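Local atomic coordinates of putative cell surface protein (Streptococcus pyogenes, PDB entry 4OFQ), a protein that probably acts as a cell-surface adhesin of the antigen I/II family, helping the streptococcus attach to other surfaces. Residues V67-D72 and Q169-D174; R100-Q105 and F127-A132; S119-V124 and G178-I183. One frame throughout, in Å; residues are numbered along the deposited sequence. Where two conformers were deposited one is given.

Overall arrangement
All three interactions lie in one domain and reach the same mixed sheet. Interaction 1 is the buried contact of the three, pairing strands 64-70 and 164-174. Interaction 2, partly buried, adds strand 97-102 as an edge strand beside 127-132. Both are antiparallel ladders, but interaction 1 brings acidic side chains and a calcium ion, whereas interaction 2 is rich in aromatic and apolar contacts. Interaction 3 is a surface contact in which the loop after helix 110-119 rests on strand 177-188 through glycine backbone, one tyrosine and one isoleucine. Calcium links interactions 1 and 3, while the neighbouring strands 64-70 and 127-132 join 1 to 2.

Interaction 1: V67-D72 and Q169-D174; sequences VDDYKD and QTYQID. With CA (calcium ion), chain C.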
loop_
_atom_site.group_PDB
_atom_site.type_symbol
_atom_site.label_atom_id
_atom_site.label_comp_id
_atom_site.label_asym_id
_atom_site.label_seq_id
_atom_site.Cartn_x
_atom_site.Cartn_y
_atom_site.Cartn_z
ATOM N N VAL A 67 3.364 -7.042 -21.645
ATOM C CA VAL A 67 4.061 -7.572 -20.472
ATOM C C VAL A 67 3.841 -6.642 -19.299
ATOM O O VAL A 67 3.924 -5.426 -19.448
ATOM C CB VAL A 67 5.602 -7.708 -20.727
ATOM C CG1 VAL A 67 6.371 -7.936 -19.426
ATOM C CG2 VAL A 67 5.898 -8.852 -21.694
ATOM N N ASP A 68 3.543 -7.201 -18.132
ATOM C CA ASP A 68 3.553 -6.392 -16.939
ATOM C C ASP A 68 4.658 -6.912 -16.054
ATOM O O ASP A 68 4.582 -8.025 -15.542
ATOM C CB ASP A 68 2.225 -6.429 -16.191
ATOM C CG ASP A 68 2.224 -5.486 -14.993
ATOM O OD1 ASP A 68 2.992 -5.742 -14.044
ATOM O OD2 ASP A 68 1.469 -4.496 -15.018
ATOM N N ASP A 69 5.686 -6.089 -15.889
ATOM C CA ASP A 69 6.850 -6.413 -15.087
ATOM C C ASP A 69 6.709 -5.727 -13.730
ATOM O O ASP A 69 7.034 -4.542 -13.570
ATOM C CB ASP A 69 8.119 -5.937 -15.820
ATOM C CG ASP A 69 9.398 -6.267 -15.078
ATOM O OD1 ASP A 69 9.335 -6.686 -13.906
ATOM O OD2 ASP A 69 10.487 -6.088 -15.672
ATOM N N TYR A 70 6.212 -6.474 -12.755
ATOM C CA TYR A 70 6.071 -5.962 -11.396
ATOM C C TYR A 70 7.340 -6.288 -10.628
ATOM O O TYR A 70 8.019 -7.271 -10.945
ATOM C CB TYR A 70 4.860 -6.594 -10.702
ATOM C CG TYR A 70 4.917 -8.117 -10.621
ATOM C CD1 TYR A 70 4.396 -8.911 -11.641
ATOM C CD2 TYR A 70 5.486 -8.757 -9.526
ATOM C CE1 TYR A 70 4.456 -10.303 -11.578
ATOM C CE2 TYR A 70 5.542 -10.146 -9.449
ATOM C CZ TYR A 70 5.020 -10.910 -10.477
ATOM O OH TYR A 70 5.068 -12.290 -10.385
ATOM N N LYS A 71 7.674 -5.466 -9.632
ATOM C CA LYS A 71 8.832 -5.762 -8.783
ATOM C C LYS A 71 8.505 -6.963 -7.897
ATOM O O LYS A 71 7.710 -6.860 -6.950
ATOM C CB LYS A 71 9.185 -4.561 -7.917
ATOM C CG LYS A 71 10.358 -4.805 -6.987
ATOM C CD LYS A 71 10.816 -3.497 -6.375
ATOM C CE LYS A 71 11.834 -3.722 -5.266
ATOM N NZ LYS A 71 12.252 -2.402 -4.678
ATOM N N ASP A 72 9.121 -8.099 -8.190
ATOM C CA ASP A 72 8.680 -9.339 -7.555
ATOM C C ASP A 72 9.094 -9.490 -6.082
ATOM O O ASP A 72 8.601 -10.370 -5.392
ATOM C CB ASP A 72 9.029 -10.577 -8.412
ATOM C CG ASP A 72 10.525 -10.860 -8.492
ATOM O OD1 ASP A 72 11.274 -10.563 -7.536
ATOM O OD2 ASP A 72 10.948 -11.416 -9.527
ATOM N N GLN A 169 6.158 -1.845 -14.372
ATOM C CA GLN A 169 6.447 -1.324 -15.708
ATOM C C GLN A 169 5.851 -2.277 -16.746
ATOM O O GLN A 169 5.959 -3.488 -16.613
ATOM C CB GLN A 169 7.961 -1.202 -15.910
ATOM C CG GLN A 169 8.370 -0.515 -17.216
ATOM C CD GLN A 169 9.865 -0.418 -17.394
ATOM O OE1 GLN A 169 10.632 -1.043 -16.668
ATOM N NE2 GLN A 169 10.291 0.368 -18.378
ATOM N N THR A 170 5.213 -1.731 -17.766
ATOM C CA THR A 170 4.774 -2.560 -18.880
ATOM C C THR A 170 5.686 -2.440 -20.105
ATOM O O THR A 170 6.474 -1.506 -20.233
ATOM C CB THR A 170 3.321 -2.247 -19.265
ATOM O OG1 THR A 170 3.239 -0.910 -19.766
ATOM C CG2 THR A 170 2.416 -2.384 -18.034
ATOM N N TYR A 171 5.585 -3.436 -20.977
ATOM C CA TYR A 171 6.254 -3.467 -22.253
ATOM C C TYR A 171 5.238 -3.949 -23.269
ATOM O O TYR A 171 4.281 -4.645 -22.931
ATOM C CB TYR A 171 7.405 -4.462 -22.232
ATOM C CG TYR A 171 8.494 -4.155 -21.235
ATOM C CD1 TYR A 171 9.393 -3.129 -21.464
ATOM C CD2 TYR A 171 8.657 -4.923 -20.089
ATOM C CE1 TYR A 171 10.405 -2.864 -20.569
ATOM C CE2 TYR A 171 9.669 -4.651 -19.182
ATOM C CZ TYR A 171 10.537 -3.620 -19.432
ATOM O OH TYR A 171 11.554 -3.333 -18.549
ATOM N N GLN A 172 5.474 -3.606 -24.522
ATOM C CA GLN A 172 4.589 -3.983 -25.611
ATOM C C GLN A 172 5.476 -4.504 -26.732
ATOM O O GLN A 172 6.483 -3.872 -27.065
ATOM C CB GLN A 172 3.871 -2.718 -26.041
ATOM C CG GLN A 172 2.891 -2.816 -27.147
ATOM C CD GLN A 172 2.165 -1.497 -27.323
ATOM O OE1 GLN A 172 1.817 -0.833 -26.336
ATOM N NE2 GLN A 172 1.942 -1.104 -28.568
ATOM N N ILE A 173 5.137 -5.669 -27.289
ATOM C CA ILE A 173 5.905 -6.220 -28.403
ATOM C C ILE A 173 4.961 -6.478 -29.566
ATOM O O ILE A 173 4.122 -7.380 -29.502
ATOM C CB ILE A 173 6.648 -7.533 -28.040
ATOM C CG1 ILE A 173 7.470 -7.365 -26.756
ATOM C CG2 ILE A 173 7.526 -8.000 -29.207
ATOM C CD1 ILE A 173 8.074 -8.677 -26.257
ATOM N N ASP A 174 5.098 -5.667 -30.613
ATOM C CA ASP A 174 4.228 -5.726 -31.774
ATOM C C ASP A 174 5.068 -6.122 -32.980
ATOM O O ASP A 174 6.098 -5.505 -33.257
ATOM C CB ASP A 174 3.602 -4.357 -32.050
ATOM C CG ASP A 174 2.987 -3.729 -30.812
ATOM O OD1 ASP A 174 2.391 -4.473 -30.003
ATOM O OD2 ASP A 174 3.091 -2.489 -30.660
HETATM CA CA CA C . 9.553 -8.477 -12.398
HETATM O O HOH W 1 10.973 -8.299 -10.518
#
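Val67 and Tyr171 form an antiparallel hydrogen-bonded pair, as do Asp69 and Gln169, so four backbone bonds hold the two strands together. The shortest runs from Asp69 N to Gln169 O, 2.7 Å. Asp68 and Thr170, the non-hydrogen-bonded pair between them, put their side chains on the other face of the sheet, where Thr170 CG2 touches Asp68 OD2 at 3.8 Å; Lys18 is the main polar partner of that carboxylate.

Asp69 rises from the same face as Val67 and Tyr171, with CG anti to the backbone N (chi1 -178°). Its CB lies 3.4 Å from Gln169 O and also brushes Tyr171 CE2. Beyond CG the carboxylate divides its work. OD1 binds the calcium ion at 2.4 Å, while OD2 comes in the plane of the Tyr171 ring to its edge, 3.9 Å from CE2, and accepts a probable hydrogen bond from Val124 N. The carboxylate and ring planes are 43° apart. Val67 CG1 meets the same ring edge at CD2, 3.8 Å away, so the valine branch and the carboxylate line up beside the tyrosine. An aspartate suits this place because its two oxygens can serve the metal and the N-H of Val124 at once.

Tyr70 O binds the ion too, and water 1, held by Asp72 N, is another ligand; the backbone oxygens of Val124 and Glu126 complete this calcium site at the end of a beta-sandwich strand.

Interaction 2: R100-Q105 and F127-A132; sequences RHVLSQ and FYMWVA
His101 and Tyr128 stack across the two strands as an offset pair, with centroids 4.0 Å apart and planes only 5° from parallel; a flat imidazole can lie closely against a flat phenol ring. The imidazole carbons CG and CD2 both lie 3.5 Å from Tyr128 CZ, so the overlap is with the phenol end of the ring, and the hydroxyl sits over the rim of the histidine. Leu103 CD2 packs on the opposite face of the imidazole, which is thus held between two neighbours. The bond from His101 NE2 to Tyr70 OH, together with the stack, probably sets the turn of the imidazole, while Gly77 O holds the tip of Tyr128.

Backbone hydrogen bonds make the frame. Arg100 with Met129 and Val102 with Phe127 are hydrogen-bonded antiparallel pairs flanking the non-hydrogen-bonded pair of His101 and Tyr128. Val102 N to Phe127 O measures 2.8 Å. This ladder joins an edge strand, 97-102, to the sheet of the beta-sandwich domain, and strand 64-70 lies beyond 127-132.

Apolar contacts occupy the other face of the sheet, towards helix 110-119. Phe127 has CG between the backbone N and the carbonyl carbon (chi1 59°). Its side chain and that of Val102 run the same way, with Val102 CB over one face of the ring in a CH-pi contact, 3.9 Å from the centroid. Being beta-branched, the valine also sets CG1 3.6 Å from CZ. Gln105 arrives at the ring's edge through CG, 3.7 Å from CE1, using its aliphatic part, and Ile116 of the helix touches both Phe127 and Gln105.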
loop_
_atom_site.group_PDB
_atom_site.type_symbol
_atom_site.label_atom_id
_atom_site.label_comp_id
_atom_site.label_asym_id
_atom_site.label_seq_id
_atom_site.Cartn_x
_atom_site.Cartn_y
_atom_site.Cartn_z
ATOM N N ARG A 100 -0.051 -15.548 -19.252
ATOM C CA ARG A 100 1.024 -16.414 -18.770
ATOM C C ARG A 100 1.762 -15.773 -17.604
ATOM O O ARG A 100 2.323 -14.679 -17.737
ATOM C CB ARG A 100 2.021 -16.738 -19.907
ATOM C CG ARG A 100 1.470 -17.652 -20.990
ATOM C CD ARG A 100 2.482 -17.751 -22.132
ATOM N NE ARG A 100 2.020 -18.606 -23.218
ATOM C CZ ARG A 100 2.482 -19.830 -23.449
ATOM N NH1 ARG A 100 3.426 -20.352 -22.667
ATOM N NH2 ARG A 100 1.998 -20.532 -24.461
ATOM N N HIS A 101 1.763 -16.447 -16.458
ATOM C CA HIS A 101 2.498 -15.940 -15.315
ATOM C C HIS A 101 3.886 -16.542 -15.430
ATOM O O HIS A 101 4.078 -17.738 -15.170
ATOM C CB HIS A 101 1.831 -16.343 -13.994
ATOM C CG HIS A 101 2.363 -15.601 -12.804
ATOM N ND1 HIS A 101 2.020 -15.926 -11.511
ATOM C CD2 HIS A 101 3.227 -14.559 -12.714
ATOM C CE1 HIS A 101 2.632 -15.107 -10.674
ATOM N NE2 HIS A 101 3.369 -14.266 -11.378
ATOM N N VAL A 102 4.848 -15.735 -15.861
ATOM C CA VAL A 102 6.201 -16.240 -16.082
ATOM C C VAL A 102 7.094 -16.008 -14.860
ATOM O O VAL A 102 7.471 -14.871 -14.561
ATOM C CB VAL A 102 6.834 -15.606 -17.319
ATOM C CG1 VAL A 102 8.233 -16.172 -17.537
ATOM C CG2 VAL A 102 5.940 -15.855 -18.530
ATOM N N LEU A 103 7.442 -17.084 -14.160
ATOM C CA LEU A 103 8.174 -16.947 -12.901
ATOM C C LEU A 103 9.681 -16.873 -13.141
ATOM O O LEU A 103 10.440 -16.393 -12.297
ATOM C CB LEU A 103 7.818 -18.080 -11.928
ATOM C CG LEU A 103 6.336 -18.138 -11.525
ATOM C CD1 LEU A 103 6.066 -19.296 -10.558
ATOM C CD2 LEU A 103 5.865 -16.795 -10.928
ATOM N N SER A 104 10.099 -17.347 -14.306
ATOM C CA SER A 104 11.502 -17.361 -14.696
ATOM C C SER A 104 11.564 -17.611 -16.197
ATOM O O SER A 104 10.746 -18.347 -16.741
ATOM C CB SER A 104 12.261 -18.458 -13.953
ATOM O OG SER A 104 13.533 -18.698 -14.549
ATOM N N GLN A 105 12.527 -17.004 -16.883
ATOM C CA GLN A 105 12.622 -17.233 -18.314
ATOM C C GLN A 105 13.438 -18.472 -18.658
ATOM O O GLN A 105 13.552 -18.813 -19.830
ATOM C CB GLN A 105 13.201 -16.015 -19.046
ATOM C CG GLN A 105 12.335 -14.785 -18.944
ATOM C CD GLN A 105 12.687 -13.760 -19.996
ATOM O OE1 GLN A 105 12.673 -14.058 -21.185
ATOM N NE2 GLN A 105 13.006 -12.544 -19.564
ATOM N N PHE A 127 7.188 -11.920 -14.303
ATOM C CA PHE A 127 6.317 -10.996 -15.001
ATOM C C PHE A 127 5.083 -11.735 -15.503
ATOM O O PHE A 127 5.052 -12.968 -15.506
ATOM C CB PHE A 127 7.072 -10.304 -16.152
ATOM C CG PHE A 127 7.628 -11.246 -17.184
ATOM C CD1 PHE A 127 8.865 -11.850 -16.995
ATOM C CD2 PHE A 127 6.937 -11.489 -18.377
ATOM C CE1 PHE A 127 9.398 -12.711 -17.978
ATOM C CE2 PHE A 127 7.467 -12.342 -19.364
ATOM C CZ PHE A 127 8.691 -12.947 -19.153
ATOM N N TYR A 128 4.047 -10.985 -15.866
ATOM C CA TYR A 128 2.940 -11.553 -16.615
ATOM C C TYR A 128 3.069 -11.131 -18.056
ATOM O O TYR A 128 3.511 -10.017 -18.347
ATOM C CB TYR A 128 1.607 -11.022 -16.125
ATOM C CG TYR A 128 1.085 -11.707 -14.899
ATOM C CD1 TYR A 128 1.374 -11.212 -13.634
ATOM C CD2 TYR A 128 0.299 -12.856 -15.008
ATOM C CE1 TYR A 128 0.878 -11.844 -12.492
ATOM C CE2 TYR A 128 -0.195 -13.490 -13.877
ATOM C CZ TYR A 128 0.103 -12.974 -12.631
ATOM O OH TYR A 128 -0.373 -13.588 -11.503
ATOM N N MET A 129 2.685 -12.024 -18.960
ATOM C CA MET A 129 2.585 -11.651 -20.359
ATOM C C MET A 129 1.224 -12.056 -20.907
ATOM O O MET A 129 0.654 -13.059 -20.471
ATOM C CB MET A 129 3.761 -12.201 -21.191
ATOM C CG MET A 129 3.872 -13.714 -21.283
ATOM S SD MET A 129 5.448 -14.250 -22.016
ATOM C CE MET A 129 5.486 -13.327 -23.553
ATOM N N TRP A 130 0.684 -11.240 -21.813
ATOM C CA TRP A 130 -0.557 -11.569 -22.514
ATOM C C TRP A 130 -0.227 -11.696 -24.002
ATOM O O TRP A 130 0.391 -10.795 -24.590
ATOM C CB TRP A 130 -1.610 -10.481 -22.293
ATOM C CG TRP A 130 -2.208 -10.494 -20.938
ATOM C CD1 TRP A 130 -3.354 -11.124 -20.560
ATOM C CD2 TRP A 130 -1.684 -9.868 -19.755
ATOM N NE1 TRP A 130 -3.588 -10.911 -19.220
ATOM C CE2 TRP A 130 -2.578 -10.145 -18.704
ATOM C CE3 TRP A 130 -0.554 -9.085 -19.490
ATOM C CZ2 TRP A 130 -2.372 -9.682 -17.395
ATOM C CZ3 TRP A 130 -0.354 -8.623 -18.180
ATOM C CH2 TRP A 130 -1.264 -8.920 -17.162
ATOM N N VAL A 131 -0.596 -12.827 -24.606
ATOM C CA VAL A 131 -0.216 -13.116 -25.990
ATOM C C VAL A 131 -1.469 -13.278 -26.826
ATOM O O VAL A 131 -2.353 -14.059 -26.473
ATOM C CB VAL A 131 0.618 -14.419 -26.090
ATOM C CG1 VAL A 131 1.018 -14.710 -27.556
ATOM C CG2 VAL A 131 1.849 -14.333 -25.184
ATOM N N ALA A 132 -1.576 -12.533 -27.921
ATOM C CA ALA A 132 -2.729 -12.725 -28.806
ATOM C C ALA A 132 -2.761 -14.160 -29.342
ATOM O O ALA A 132 -1.809 -14.600 -29.993
ATOM C CB ALA A 132 -2.685 -11.738 -29.958
#

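Interaction 3: S119-V124 and G178-I183; sequences SGISPV and GYYGNI. With CA (calcium ion), chain C.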
loop_
_atom_site.group_PDB
_atom_site.type_symbol
_atom_site.label_atom_id
_atom_site.label_comp_id
_atom_site.label_asym_id
_atom_site.label_seq_id
_atom_site.Cartn_x
_atom_site.Cartn_y
_atom_site.Cartn_z
ATOM N N SER A 119 13.285 -8.538 -29.217
ATOM C CA SER A 119 12.447 -7.336 -29.206
ATOM C C SER A 119 13.145 -6.060 -28.724
ATOM O O SER A 119 12.707 -4.955 -29.042
ATOM C CB SER A 119 11.217 -7.572 -28.341
ATOM O OG SER A 119 11.589 -7.625 -26.978
ATOM N N GLY A 120 14.212 -6.206 -27.948
ATOM C CA GLY A 120 14.847 -5.052 -27.332
ATOM C C GLY A 120 14.365 -4.882 -25.903
ATOM O O GLY A 120 14.942 -4.123 -25.126
ATOM N N ILE A 121 13.308 -5.617 -25.564
ATOM C CA ILE A 121 12.650 -5.560 -24.258
ATOM C C ILE A 121 13.327 -6.478 -23.239
ATOM O O ILE A 121 13.783 -7.567 -23.578
ATOM C CB ILE A 121 11.136 -5.917 -24.412
ATOM C CG1 ILE A 121 10.288 -4.656 -24.576
ATOM C CG2 ILE A 121 10.623 -6.765 -23.263
ATOM C CD1 ILE A 121 11.088 -3.391 -24.850
ATOM N N SER A 122 13.384 -6.036 -21.985
ATOM C CA SER A 122 14.124 -6.759 -20.960
ATOM C C SER A 122 13.386 -6.813 -19.620
ATOM O O SER A 122 13.735 -6.077 -18.691
ATOM C CB SER A 122 15.491 -6.100 -20.757
ATOM O OG SER A 122 16.342 -6.902 -19.954
ATOM N N PRO A 123 12.373 -7.692 -19.505
ATOM C CA PRO A 123 11.681 -7.818 -18.215
ATOM C C PRO A 123 12.543 -8.533 -17.179
ATOM O O PRO A 123 13.190 -9.529 -17.493
ATOM C CB PRO A 123 10.457 -8.662 -18.555
ATOM C CG PRO A 123 10.870 -9.468 -19.719
ATOM C CD PRO A 123 11.837 -8.623 -20.512
ATOM N N VAL A 124 12.524 -8.033 -15.949
ATOM C CA VAL A 124 13.366 -8.555 -14.878
ATOM C C VAL A 124 12.569 -9.450 -13.940
ATOM O O VAL A 124 11.466 -9.098 -13.531
ATOM C CB VAL A 124 13.980 -7.392 -14.067
ATOM C CG1 VAL A 124 14.642 -7.891 -12.793
ATOM C CG2 VAL A 124 14.978 -6.629 -14.920
ATOM N N GLY A 178 9.857 -4.399 -29.759
ATOM C CA GLY A 178 9.621 -4.062 -28.360
ATOM C C GLY A 178 9.573 -2.569 -28.051
ATOM O O GLY A 178 10.324 -1.778 -28.623
ATOM N N TYR A 179 8.686 -2.186 -27.134
ATOM C CA TYR A 179 8.566 -0.797 -26.697
ATOM C C TYR A 179 8.439 -0.730 -25.177
ATOM O O TYR A 179 7.833 -1.602 -24.572
ATOM C CB TYR A 179 7.370 -0.118 -27.372
ATOM C CG TYR A 179 7.464 -0.142 -28.878
ATOM C CD1 TYR A 179 8.122 0.875 -29.567
ATOM C CD2 TYR A 179 6.920 -1.191 -29.611
ATOM C CE1 TYR A 179 8.223 0.855 -30.945
ATOM C CE2 TYR A 179 7.014 -1.223 -31.002
ATOM C CZ TYR A 179 7.671 -0.196 -31.659
ATOM O OH TYR A 179 7.780 -0.208 -33.034
ATOM N N TYR A 180 9.027 0.307 -24.582
ATOM C CA TYR A 180 9.111 0.485 -23.130
ATOM C C TYR A 180 8.022 1.418 -22.602
ATOM O O TYR A 180 7.778 2.483 -23.174
ATOM C CB TYR A 180 10.469 1.111 -22.774
ATOM C CG TYR A 180 11.632 0.149 -22.712
ATOM C CD1 TYR A 180 12.090 -0.330 -21.491
ATOM C CD2 TYR A 180 12.289 -0.267 -23.865
ATOM C CE1 TYR A 180 13.156 -1.214 -21.419
ATOM C CE2 TYR A 180 13.365 -1.149 -23.799
ATOM C CZ TYR A 180 13.787 -1.621 -22.572
ATOM O OH TYR A 180 14.843 -2.498 -22.482
ATOM N N GLY A 181 7.381 1.022 -21.505
ATOM C CA GLY A 181 6.449 1.891 -20.805
ATOM C C GLY A 181 7.160 2.645 -19.690
ATOM O O GLY A 181 8.328 2.391 -19.411
ATOM N N ASN A 182 6.457 3.580 -19.062
ATOM C CA ASN A 182 6.982 4.311 -17.913
ATOM C C ASN A 182 7.065 3.446 -16.657
ATOM O O ASN A 182 6.286 2.502 -16.484
ATOM C CB ASN A 182 6.084 5.508 -17.621
ATOM C CG ASN A 182 4.652 5.095 -17.368
ATOM O OD1 ASN A 182 4.030 4.442 -18.210
ATOM N ND2 ASN A 182 4.140 5.416 -16.183
ATOM N N ILE A 183 7.981 3.776 -15.756
ATOM C CA ILE A 183 8.056 3.033 -14.496
ATOM C C ILE A 183 7.211 3.698 -13.416
ATOM O O ILE A 183 7.515 4.806 -12.968
ATOM C CB ILE A 183 9.517 2.895 -14.014
ATOM C CG1 ILE A 183 10.342 2.166 -15.072
ATOM C CG2 ILE A 183 9.595 2.133 -12.702
ATOM C CD1 ILE A 183 11.840 2.219 -14.822
HETATM CA CA CA C . 9.553 -8.477 -12.398
HETATM O O HOH W 1 10.973 -8.299 -10.518
#
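Ser119 and Gly178 bring the two backbones together, their CA atoms 4.4 Å apart, and Gly178 N donates to Ser119 O over 3.0 Å. The bond is bent, with an N-H...O angle of 133°, as the chain is just leaving helix 110-119 and does not pair with strand 177-188 as a strand would. Gly120, the first residue out of the helix, has positive phi (97°), a conformation that glycine adopts easily. Gly178 is fitted to its place for another reason: a CB would run into Ser119 O and Ile121 CG1.

Ser119 OG reaches forward to accept from Ile121 N at 3.0 Å, an ST turn that shapes the exit from the helix; the hydroxyl is also bonded to Ile116 O. Ile121 then lays its CD1 against the backbone of Gly178 and Tyr179 and against Tyr180 CE2, 3.4 Å away. Its chi2 of 12° is nearly eclipsed, which suggests strain in this tight fit. Tyr180 slides past the isoleucine in the opposite direction, and its OH donates to Gly120 O over 3.1 Å, lying in the carbonyl plane. The ring also meets Tyr171 edge-to-face.

Further along the loop, Val124 O binds the calcium ion at 2.3 Å. The loop is therefore held at one end by backbone and tyrosine hydrogen bonds and at the other by the metal, which is consistent with calcium stabilising its course over the sheet.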